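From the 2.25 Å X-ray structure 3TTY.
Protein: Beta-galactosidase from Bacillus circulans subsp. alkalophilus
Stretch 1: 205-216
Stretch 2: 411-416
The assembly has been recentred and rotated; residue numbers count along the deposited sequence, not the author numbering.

Stretch 1, residues 205-216: EEWSGNRTNFQG
Stretch 2, residues 411-416: LELSSG

A strand-turn-strand hairpin leading into a helix start meets the C-terminal end of a second helix, and in this contact the Arg211 guanidinium bonds to backbone carbonyls at and just past the helix end, beside packing around Leu413. The two segments belong to one chain, touching residues lie at least 198 positions apart, and 377 Å² is buried, both sides summed.

In stretch 1, strands 206-207 and 211-212 pair through Trp207 N to Arg211 O (3.1 Å) and Arg211 N to Trp207 O (3.0 Å); Asn213 N to Glu205 O (3.0 Å) adds a further backbone hydrogen bond beyond the strands. The strand residues are extended (phi/psi: Glu206 -117/158, Trp207 -157/161, Arg211 -107/150, Thr212 -155/150). The turn runs through Ser208 (57/27), Gly209 (79/-29), whose positive phi favours glycine, and Asn210 (-140/9). Asn213 (-84/-26) and Phe214 (-133/88), the N-cap residue, lead into the helix beginning at Gln215 (-64/-30) and Gly216 (-60/-42).

Stretch 2 is helical through Leu411 (-59/-45), Glu412 (-75/-21) and Leu413 (-91/-16). Ser414 (-59/138) leaves helical geometry, followed by Ser415 (-90/97) and Gly416 (90/173), where a CB would jam against the preceding carbonyl O. Ser414 OG, with chi1 t, donates to Gly416 O at 2.7 Å, spanning the residues after the helix.

The closest CA pair is Arg211 CA to Leu413 CA, 5.7 Å. The CA-to-CB bond of Arg211 points away from stretch 2, but its side chain folds back (chi1 -110°, between wells; chi2 p, chi3 m, chi4 -86°) and brings the guanidinium edge to the carbonyls. Arg211 NH2 donates to Ser414 O at 3.0 Å and weakly to Glu412 O at 2.8 Å, while Arg211 NH1 adds a weak bond to Ser414 O at 3.3 Å. Both acceptors lie near the guanidinium plane. The same group also bonds to the preceding carbonyl: Arg211 NH2 to Asn210 O is 3.0 Å and Arg211 NE to Asn210 O is 2.9 Å, the latter weak. Thus Arg211 NH2 joins the turn to the helix end, and Asn210 O comes within 3.3 Å of Glu412 O, two acceptors that cannot bond each other.

Leu413 (chi1 m, chi2 t) has the largest covered area, 103 Å². Its CA-to-CB bond points sideways, and Leu413 CD2 lies 4.2 Å from Thr212 CG2 and 4.4 Å from Glu206 OE1 (Glu206 chi1 m, chi2 t). The CA-to-CB bond of Thr212, chi1 t, points toward stretch 2, with Thr212 CG2 3.7 Å from Leu413 O. Water 1 joins the backbones, accepting from Thr212 N at 2.9 Å and donating to Leu413 O at 3.0 Å.

The CA-to-CB bond of Gln215 also points toward stretch 2, with chi1 of 3°, between wells, chi2 m and chi3 92°. Gln215 NE2 lies 2.8 Å from Leu413 O and 3.7 Å from Ser414 CA, and Gln215 CB packs 4.3 Å from Leu413 CB. Ser415, chi1 t, has its CB 4.2 Å from Gln215 NE2.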

# COMPACT_ATOMS: atom_id res chain seq x y z
N GLU A 205 -14.95 -14.36 2.31
CA GLU A 205 -15.16 -14.10 0.88
C GLU A 205 -14.50 -12.84 0.34
O GLU A 205 -14.47 -12.62 -0.87
CB GLU A 205 -16.66 -14.01 0.56
CG GLU A 205 -17.47 -15.24 0.90
CD GLU A 205 -17.14 -16.45 0.02
OE1 GLU A 205 -17.84 -17.47 0.17
OE2 GLU A 205 -16.19 -16.38 -0.79
N GLU A 206 -14.00 -11.98 1.21
CA GLU A 206 -13.60 -10.64 0.78
C GLU A 206 -12.12 -10.39 0.95
O GLU A 206 -11.46 -11.06 1.73
CB GLU A 206 -14.41 -9.55 1.50
CG GLU A 206 -15.88 -9.55 1.07
CD GLU A 206 -16.68 -8.38 1.62
OE1 GLU A 206 -17.93 -8.43 1.52
OE2 GLU A 206 -16.09 -7.41 2.14
N TRP A 207 -11.61 -9.43 0.20
CA TRP A 207 -10.24 -8.99 0.39
C TRP A 207 -10.07 -7.59 -0.15
O TRP A 207 -10.88 -7.10 -0.94
CB TRP A 207 -9.25 -9.95 -0.27
CG TRP A 207 -9.30 -9.99 -1.79
CD1 TRP A 207 -8.45 -9.36 -2.66
CD2 TRP A 207 -10.23 -10.73 -2.61
NE1 TRP A 207 -8.79 -9.66 -3.96
CE2 TRP A 207 -9.88 -10.50 -3.96
CE3 TRP A 207 -11.33 -11.55 -2.33
CZ2 TRP A 207 -10.59 -11.05 -5.03
CZ3 TRP A 207 -12.03 -12.11 -3.40
CH2 TRP A 207 -11.65 -11.86 -4.73
N SER A 208 -9.00 -6.93 0.30
CA SER A 208 -8.62 -5.61 -0.20
C SER A 208 -9.73 -4.59 -0.06
O SER A 208 -9.80 -3.64 -0.83
CB SER A 208 -8.18 -5.69 -1.66
OG SER A 208 -6.99 -6.46 -1.78
N GLY A 209 -10.60 -4.80 0.93
CA GLY A 209 -11.59 -3.80 1.30
C GLY A 209 -12.83 -3.71 0.42
O GLY A 209 -13.90 -3.33 0.90
N ASN A 210 -12.69 -4.05 -0.86
CA ASN A 210 -13.81 -3.93 -1.80
C ASN A 210 -13.95 -5.07 -2.81
O ASN A 210 -14.74 -4.98 -3.75
CB ASN A 210 -13.73 -2.59 -2.57
CG ASN A 210 -12.42 -2.41 -3.34
OD1 ASN A 210 -12.00 -1.28 -3.60
ND2 ASN A 210 -11.76 -3.51 -3.70
N ARG A 211 -13.20 -6.15 -2.62
CA ARG A 211 -13.26 -7.28 -3.53
C ARG A 211 -13.98 -8.45 -2.86
O ARG A 211 -13.91 -8.59 -1.64
CB ARG A 211 -11.85 -7.71 -3.95
CG ARG A 211 -11.47 -7.43 -5.40
CD ARG A 211 -11.40 -5.95 -5.71
NE ARG A 211 -12.72 -5.34 -5.73
CZ ARG A 211 -13.52 -5.31 -6.80
NH1 ARG A 211 -13.13 -5.87 -7.94
NH2 ARG A 211 -14.71 -4.72 -6.72
N THR A 212 -14.66 -9.28 -3.65
CA THR A 212 -15.39 -10.41 -3.09
C THR A 212 -15.57 -11.54 -4.09
O THR A 212 -15.64 -11.30 -5.29
CB THR A 212 -16.79 -9.98 -2.59
OG1 THR A 212 -17.34 -11.00 -1.75
CG2 THR A 212 -17.73 -9.72 -3.77
N ASN A 213 -15.63 -12.77 -3.59
CA ASN A 213 -15.91 -13.94 -4.40
C ASN A 213 -17.42 -14.14 -4.61
O ASN A 213 -17.85 -14.73 -5.59
CB ASN A 213 -15.36 -15.18 -3.72
CG ASN A 213 -13.85 -15.17 -3.64
OD1 ASN A 213 -13.17 -14.86 -4.61
ND2 ASN A 213 -13.32 -15.51 -2.49
N PHE A 214 -18.21 -13.63 -3.66
CA PHE A 214 -19.65 -13.84 -3.65
C PHE A 214 -20.41 -12.54 -3.39
O PHE A 214 -20.71 -12.23 -2.24
CB PHE A 214 -20.02 -14.90 -2.60
CG PHE A 214 -20.20 -16.26 -3.19
CD1 PHE A 214 -19.11 -17.04 -3.52
CD2 PHE A 214 -21.48 -16.73 -3.47
CE1 PHE A 214 -19.28 -18.28 -4.12
CE2 PHE A 214 -21.65 -17.97 -4.06
CZ PHE A 214 -20.55 -18.74 -4.39
N GLN A 215 -20.72 -11.79 -4.44
CA GLN A 215 -21.27 -10.45 -4.22
C GLN A 215 -22.63 -10.48 -3.50
O GLN A 215 -22.96 -9.56 -2.74
CB GLN A 215 -21.28 -9.54 -5.47
CG GLN A 215 -20.79 -10.12 -6.80
CD GLN A 215 -19.34 -10.57 -6.81
OE1 GLN A 215 -19.05 -11.73 -6.54
NE2 GLN A 215 -18.43 -9.66 -7.16
N GLY A 216 -23.39 -11.55 -3.71
CA GLY A 216 -24.70 -11.66 -3.09
C GLY A 216 -24.61 -11.62 -1.58
O GLY A 216 -25.42 -10.98 -0.91
N LEU A 411 -22.25 -2.38 -7.65
CA LEU A 411 -21.23 -1.91 -8.58
C LEU A 411 -19.84 -1.98 -7.97
O LEU A 411 -18.90 -2.43 -8.61
CB LEU A 411 -21.50 -0.47 -9.01
CG LEU A 411 -22.49 -0.27 -10.16
CD1 LEU A 411 -22.66 1.20 -10.43
CD2 LEU A 411 -22.01 -1.02 -11.40
N GLU A 412 -19.70 -1.55 -6.73
CA GLU A 412 -18.37 -1.49 -6.14
C GLU A 412 -17.83 -2.87 -5.74
O GLU A 412 -16.63 -3.04 -5.59
CB GLU A 412 -18.33 -0.52 -4.96
CG GLU A 412 -18.57 0.93 -5.39
CD GLU A 412 -18.48 1.93 -4.24
OE1 GLU A 412 -18.26 1.51 -3.08
OE2 GLU A 412 -18.64 3.15 -4.51
N LEU A 413 -18.73 -3.83 -5.56
CA LEU A 413 -18.33 -5.19 -5.19
C LEU A 413 -18.10 -6.06 -6.42
O LEU A 413 -17.51 -7.13 -6.34
CB LEU A 413 -19.39 -5.84 -4.31
CG LEU A 413 -19.46 -5.31 -2.88
CD1 LEU A 413 -20.84 -5.56 -2.27
CD2 LEU A 413 -18.37 -5.97 -2.08
N SER A 414 -18.60 -5.59 -7.56
CA SER A 414 -18.53 -6.34 -8.80
C SER A 414 -17.09 -6.66 -9.20
O SER A 414 -16.19 -5.81 -9.09
CB SER A 414 -19.20 -5.55 -9.93
OG SER A 414 -19.28 -6.32 -11.12
N SER A 415 -16.88 -7.88 -9.66
CA SER A 415 -15.59 -8.25 -10.25
C SER A 415 -15.60 -7.97 -11.75
O SER A 415 -16.08 -8.78 -12.55
CB SER A 415 -15.28 -9.73 -9.97
OG SER A 415 -14.17 -10.16 -10.74
N GLY A 416 -15.05 -6.81 -12.13
CA GLY A 416 -15.15 -6.32 -13.50
C GLY A 416 -16.41 -5.47 -13.61
O GLY A 416 -17.21 -5.44 -12.68
O HOH W 1 -14.78 -8.28 -6.40